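Local coordinates for protein cysteine desulfurase (Fervidobacterium islandicum, PDB 6A6E) that catalyses the removal of sulfur from L-cysteine with pyridoxal phosphate as cofactor, probably supplying it to the Suf system, at residues L322-Y335 with S341-V353. Numbering follows the deposited sequence.
Sequences LLEKMMELDFVEVY and SHKSLVSFNVKGV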
loop_
_atom_site.group_PDB
_atom_site.type_symbol
_atom_site.label_atom_id
_atom_site.label_comp_id
_atom_site.label_asym_id
_atom_site.label_seq_id
_atom_site.Cartn_x
_atom_site.Cartn_y
_atom_site.Cartn_z
ATOM N N LEU A 322 -9.175 24.197 22.741
ATOM C CA LEU A 322 -9.546 22.867 23.257
ATOM C C LEU A 322 -8.861 22.656 24.597
ATOM O O LEU A 322 -9.512 22.274 25.583
ATOM C CB LEU A 322 -9.133 21.749 22.273
ATOM C CG LEU A 322 -9.241 20.309 22.773
ATOM C CD1 LEU A 322 -10.710 19.975 23.103
ATOM C CD2 LEU A 322 -8.690 19.357 21.696
ATOM N N LEU A 323 -7.552 22.882 24.662
ATOM C CA LEU A 323 -6.861 22.629 25.906
ATOM C C LEU A 323 -7.358 23.563 27.056
ATOM O O LEU A 323 -7.556 23.100 28.164
ATOM C CB LEU A 323 -5.384 22.763 25.689
ATOM C CG LEU A 323 -4.500 22.326 26.857
ATOM C CD1 LEU A 323 -4.434 20.815 26.959
ATOM C CD2 LEU A 323 -3.112 22.863 26.613
ATOM N N GLU A 324 -7.619 24.848 26.762
ATOM C CA GLU A 324 -8.198 25.804 27.741
ATOM C C GLU A 324 -9.534 25.332 28.307
ATOM O O GLU A 324 -9.727 25.326 29.506
ATOM C CB GLU A 324 -8.388 27.161 27.070
ATOM C CG GLU A 324 -8.986 28.253 27.935
ATOM C CD GLU A 324 -9.443 29.437 27.095
ATOM O OE1 GLU A 324 -10.649 29.502 26.763
ATOM O OE2 GLU A 324 -8.592 30.264 26.720
ATOM N N LYS A 325 -10.469 24.973 27.428
ATOM C CA LYS A 325 -11.758 24.543 27.860
ATOM C C LYS A 325 -11.690 23.250 28.659
ATOM O O LYS A 325 -12.507 23.063 29.587
ATOM C CB LYS A 325 -12.713 24.387 26.678
ATOM C CG LYS A 325 -13.066 25.691 25.990
ATOM C CD LYS A 325 -13.567 26.725 26.994
ATOM C CE LYS A 325 -14.354 27.796 26.298
ATOM N NZ LYS A 325 -14.178 29.112 26.974
ATOM N N MET A 326 -10.751 22.357 28.307
ATOM C CA MET A 326 -10.646 21.079 28.995
ATOM C C MET A 326 -10.086 21.296 30.371
ATOM O O MET A 326 -10.549 20.678 31.319
ATOM C CB MET A 326 -9.822 20.031 28.257
ATOM C CG MET A 326 -10.486 19.551 26.977
ATOM S SD MET A 326 -11.976 18.575 27.177
ATOM C CE MET A 326 -11.217 17.290 28.123
ATOM N N MET A 327 -9.088 22.158 30.485
ATOM C CA MET A 327 -8.481 22.448 31.774
ATOM C C MET A 327 -9.435 23.123 32.779
ATOM O O MET A 327 -9.159 23.123 33.935
ATOM C CB MET A 327 -7.228 23.311 31.613
ATOM C CG MET A 327 -6.069 22.631 30.905
ATOM S SD MET A 327 -5.707 21.051 31.673
ATOM C CE MET A 327 -4.809 21.593 33.136
ATOM N N GLU A 328 -10.546 23.691 32.335
ATOM C CA GLU A 328 -11.489 24.372 33.224
ATOM C C GLU A 328 -12.410 23.366 33.910
ATOM O O GLU A 328 -13.035 23.725 34.895
ATOM C CB GLU A 328 -12.370 25.360 32.434
ATOM C CG GLU A 328 -11.690 26.678 32.092
ATOM C CD GLU A 328 -12.429 27.546 31.079
ATOM O OE1 GLU A 328 -13.612 27.280 30.740
ATOM O OE2 GLU A 328 -11.800 28.520 30.600
ATOM N N LEU A 329 -12.535 22.147 33.365
ATOM C CA LEU A 329 -13.471 21.148 33.882
ATOM C C LEU A 329 -12.846 20.469 35.074
ATOM O O LEU A 329 -11.756 19.929 34.973
ATOM C CB LEU A 329 -13.808 20.084 32.846
ATOM C CG LEU A 329 -14.320 20.588 31.520
ATOM C CD1 LEU A 329 -14.628 19.423 30.578
ATOM C CD2 LEU A 329 -15.530 21.478 31.711
ATOM N N ASP A 330 -13.556 20.475 36.198
ATOM C CA ASP A 330 -12.996 20.006 37.460
ATOM C C ASP A 330 -13.125 18.486 37.577
ATOM O O ASP A 330 -12.363 17.886 38.288
ATOM C CB ASP A 330 -13.533 20.808 38.710
ATOM C CG ASP A 330 -15.067 20.681 38.971
ATOM O OD1 ASP A 330 -15.762 19.791 38.417
ATOM O OD2 ASP A 330 -15.590 21.495 39.787
ATOM N N PHE A 331 -14.029 17.884 36.790
ATOM C CA PHE A 331 -14.261 16.430 36.762
ATOM C C PHE A 331 -13.488 15.640 35.647
ATOM O O PHE A 331 -13.775 14.475 35.421
ATOM C CB PHE A 331 -15.730 16.168 36.568
ATOM C CG PHE A 331 -16.270 16.727 35.297
ATOM C CD1 PHE A 331 -16.683 18.043 35.226
ATOM C CD2 PHE A 331 -16.331 15.947 34.172
ATOM C CE1 PHE A 331 -17.186 18.552 34.051
ATOM C CE2 PHE A 331 -16.817 16.446 33.002
ATOM C CZ PHE A 331 -17.261 17.742 32.935
ATOM N N VAL A 332 -12.460 16.243 35.034
ATOM C CA VAL A 332 -11.566 15.508 34.047
ATOM C C VAL A 332 -10.118 15.509 34.475
ATOM O O VAL A 332 -9.693 16.438 35.091
ATOM C CB VAL A 332 -11.632 16.186 32.672
ATOM C CG1 VAL A 332 -10.712 15.487 31.679
ATOM C CG2 VAL A 332 -13.079 16.250 32.198
ATOM N N GLU A 333 -9.387 14.434 34.201
ATOM C CA GLU A 333 -7.916 14.371 34.325
ATOM C C GLU A 333 -7.305 14.433 32.862
ATOM O O GLU A 333 -7.682 13.628 32.017
ATOM C CB GLU A 333 -7.514 13.085 35.007
ATOM C CG GLU A 333 -6.030 12.932 35.240
ATOM C CD GLU A 333 -5.697 11.712 36.088
ATOM O OE1 GLU A 333 -5.672 10.550 35.567
ATOM O OE2 GLU A 333 -5.392 11.923 37.314
ATOM N N VAL A 334 -6.417 15.408 32.598
ATOM C CA VAL A 334 -5.802 15.672 31.285
ATOM C C VAL A 334 -4.344 15.173 31.255
ATOM O O VAL A 334 -3.629 15.358 32.197
ATOM C CB VAL A 334 -5.895 17.156 30.922
ATOM C CG1 VAL A 334 -5.073 17.478 29.674
ATOM C CG2 VAL A 334 -7.340 17.496 30.659
ATOM N N TYR A 335 -3.920 14.508 30.184
ATOM C CA TYR A 335 -2.525 14.040 30.084
ATOM C C TYR A 335 -1.725 14.891 29.132
ATOM O O TYR A 335 -2.270 15.559 28.256
ATOM C CB TYR A 335 -2.450 12.522 29.763
ATOM C CG TYR A 335 -3.434 11.751 30.637
ATOM C CD1 TYR A 335 -3.143 11.450 31.947
ATOM C CD2 TYR A 335 -4.696 11.453 30.170
ATOM C CE1 TYR A 335 -4.064 10.830 32.787
ATOM C CE2 TYR A 335 -5.626 10.804 30.969
ATOM C CZ TYR A 335 -5.331 10.543 32.294
ATOM O OH TYR A 335 -6.283 9.915 33.053
ATOM N N SER A 341 3.998 23.471 23.608
ATOM C CA SER A 341 4.321 22.224 22.900
ATOM C C SER A 341 3.079 21.311 22.664
ATOM O O SER A 341 3.119 20.438 21.773
ATOM C CB SER A 341 5.448 21.422 23.584
ATOM O OG SER A 341 4.962 20.654 24.704
ATOM N N HIS A 342 1.990 21.524 23.400
ATOM C CA HIS A 342 0.829 20.628 23.325
ATOM C C HIS A 342 -0.035 21.068 22.174
ATOM O O HIS A 342 -0.546 22.173 22.191
ATOM C CB HIS A 342 0.025 20.675 24.644
ATOM C CG HIS A 342 -0.974 19.565 24.794
ATOM N ND1 HIS A 342 -1.050 18.797 25.936
ATOM C CD2 HIS A 342 -1.943 19.102 23.959
ATOM C CE1 HIS A 342 -2.010 17.891 25.790
ATOM N NE2 HIS A 342 -2.565 18.057 24.600
ATOM N N LYS A 343 -0.174 20.253 21.137
ATOM C CA LYS A 343 -1.006 20.637 19.995
ATOM C C LYS A 343 -1.867 19.506 19.524
ATOM O O LYS A 343 -1.630 18.398 19.901
ATOM C CB LYS A 343 -0.090 21.078 18.834
ATOM C CG LYS A 343 0.707 22.360 19.143
ATOM C CD LYS A 343 -0.136 23.560 18.767
ATOM C CE LYS A 343 0.415 24.933 19.179
ATOM N NZ LYS A 343 0.779 25.088 20.616
ATOM N N SER A 344 -2.912 19.827 18.761
ATOM C CA SER A 344 -3.711 18.889 17.934
ATOM C C SER A 344 -4.753 18.108 18.694
ATOM O O SER A 344 -5.826 17.834 18.138
ATOM C CB SER A 344 -2.862 17.783 17.267
ATOM O OG SER A 344 -2.074 18.340 16.330
ATOM N N LEU A 345 -4.402 17.659 19.894
ATOM C CA LEU A 345 -5.215 16.690 20.600
ATOM C C LEU A 345 -5.041 16.701 22.110
ATOM O O LEU A 345 -3.980 17.059 22.617
ATOM C CB LEU A 345 -4.854 15.285 20.079
ATOM C CG LEU A 345 -3.401 14.817 20.288
ATOM C CD1 LEU A 345 -3.258 14.094 21.605
ATOM C CD2 LEU A 345 -2.850 13.954 19.124
ATOM N N VAL A 346 -6.092 16.221 22.791
ATOM C CA VAL A 346 -6.144 16.121 24.221
ATOM C C VAL A 346 -6.634 14.762 24.613
ATOM O O VAL A 346 -7.737 14.380 24.261
ATOM C CB VAL A 346 -7.108 17.201 24.790
ATOM C CG1 VAL A 346 -7.212 17.129 26.337
ATOM C CG2 VAL A 346 -6.542 18.530 24.420
ATOM N N SER A 347 -5.795 14.034 25.322
ATOM C CA SER A 347 -6.158 12.766 25.891
ATOM C C SER A 347 -6.540 13.044 27.355
ATOM O O SER A 347 -5.841 13.828 28.039
ATOM C CB SER A 347 -5.000 11.772 25.814
ATOM O OG SER A 347 -4.814 11.378 24.411
ATOM N N PHE A 348 -7.591 12.376 27.822
ATOM C CA PHE A 348 -8.237 12.710 29.133
ATOM C C PHE A 348 -9.142 11.558 29.597
ATOM O O PHE A 348 -9.427 10.651 28.823
ATOM C CB PHE A 348 -9.090 14.023 29.054
ATOM C CG PHE A 348 -10.326 13.902 28.177
ATOM C CD1 PHE A 348 -10.221 14.072 26.820
ATOM C CD2 PHE A 348 -11.562 13.564 28.697
ATOM C CE1 PHE A 348 -11.336 13.942 26.006
ATOM C CE2 PHE A 348 -12.672 13.400 27.903
ATOM C CZ PHE A 348 -12.565 13.606 26.530
ATOM N N ASN A 349 -9.511 11.592 30.888
ATOM C CA ASN A 349 -10.504 10.715 31.498
ATOM C C ASN A 349 -11.536 11.536 32.314
ATOM O O ASN A 349 -11.210 12.557 32.900
ATOM C CB ASN A 349 -9.799 9.717 32.391
ATOM C CG ASN A 349 -9.357 8.476 31.625
ATOM O OD1 ASN A 349 -10.150 7.921 30.900
ATOM N ND2 ASN A 349 -8.095 8.104 31.734
ATOM N N VAL A 350 -12.797 11.106 32.288
ATOM C CA VAL A 350 -13.841 11.706 33.076
ATOM C C VAL A 350 -13.853 10.900 34.373
ATOM O O VAL A 350 -13.935 9.671 34.334
ATOM C CB VAL A 350 -15.177 11.614 32.355
ATOM C CG1 VAL A 350 -16.313 12.100 33.262
ATOM C CG2 VAL A 350 -15.112 12.432 31.086
ATOM N N LYS A 351 -13.684 11.582 35.515
ATOM C CA LYS A 351 -13.722 10.919 36.850
ATOM C C LYS A 351 -14.940 10.081 37.021
ATOM O O LYS A 351 -16.089 10.566 36.863
ATOM C CB LYS A 351 -13.668 11.927 37.992
ATOM C CG LYS A 351 -12.239 12.385 38.250
ATOM C CD LYS A 351 -12.136 13.742 38.966
ATOM C CE LYS A 351 -10.943 14.561 38.481
ATOM N NZ LYS A 351 -10.398 15.422 39.560
ATOM N N GLY A 352 -14.681 8.814 37.284
ATOM C CA GLY A 352 -15.713 7.877 37.625
ATOM C C GLY A 352 -16.384 7.281 36.428
ATOM O O GLY A 352 -17.304 6.507 36.625
ATOM N N VAL A 353 -15.930 7.591 35.187
ATOM C CA VAL A 353 -16.624 7.086 33.994
ATOM C C VAL A 353 -15.654 6.371 33.070
ATOM O O VAL A 353 -14.589 6.913 32.747
ATOM C CB VAL A 353 -17.312 8.240 33.250
ATOM C CG1 VAL A 353 -18.166 7.780 32.069
ATOM C CG2 VAL A 353 -18.173 9.022 34.230
HETATM O O HOH W 1 -3.168 14.869 25.607
#
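M326, near the end of helix 308-327, lays its methyl CE over one face of the F348 ring, 3.6 Å from the centroid, with SD higher above that face: a CH-pi and Met-aromatic contact that a flexible thioether, bent at chi2 and chi3, can reach. F348 and V346 lie on strand 345-350, between strands 332-334 and 396-400. V346, its CG1 anti to the backbone N (179°), turns that methyl to M326 CG and V334 CG1, while CG2 meets L322 CD2 at 3.6 Å; beta-branching suits such a two-way fit. V332 CG1 presses on F348 CB, and L323 CD1 sits over the centre of the H342 ring. That imidazole bonds two carbonyls, L345 O through NE2 and P337 O through ND1, which would probably favour a doubly protonated, cationic ring.

Outward, strands 332-334 and 345-350 form an antiparallel hairpin, E333 and N349 being its hydrogen-bonded pair. Y335 N donates to S347 O, and a water joins Y335 O to S347 N. On the face of E333 and N349, the Y335 hydroxyl suits its place by accepting from N349 ND2 (2.9 Å, 162°) while donating to E333 OE1. The two N-H groups of ND2 serve two acceptors, the second being S395 O.

The chemistry is thus two-sided: apolar packing of V346 and F348 with L322 and M326 joins the hairpin to helix 308-327, while Y335, E333 and N349 on the other face bond one another and neighbouring S388, K389 and S395.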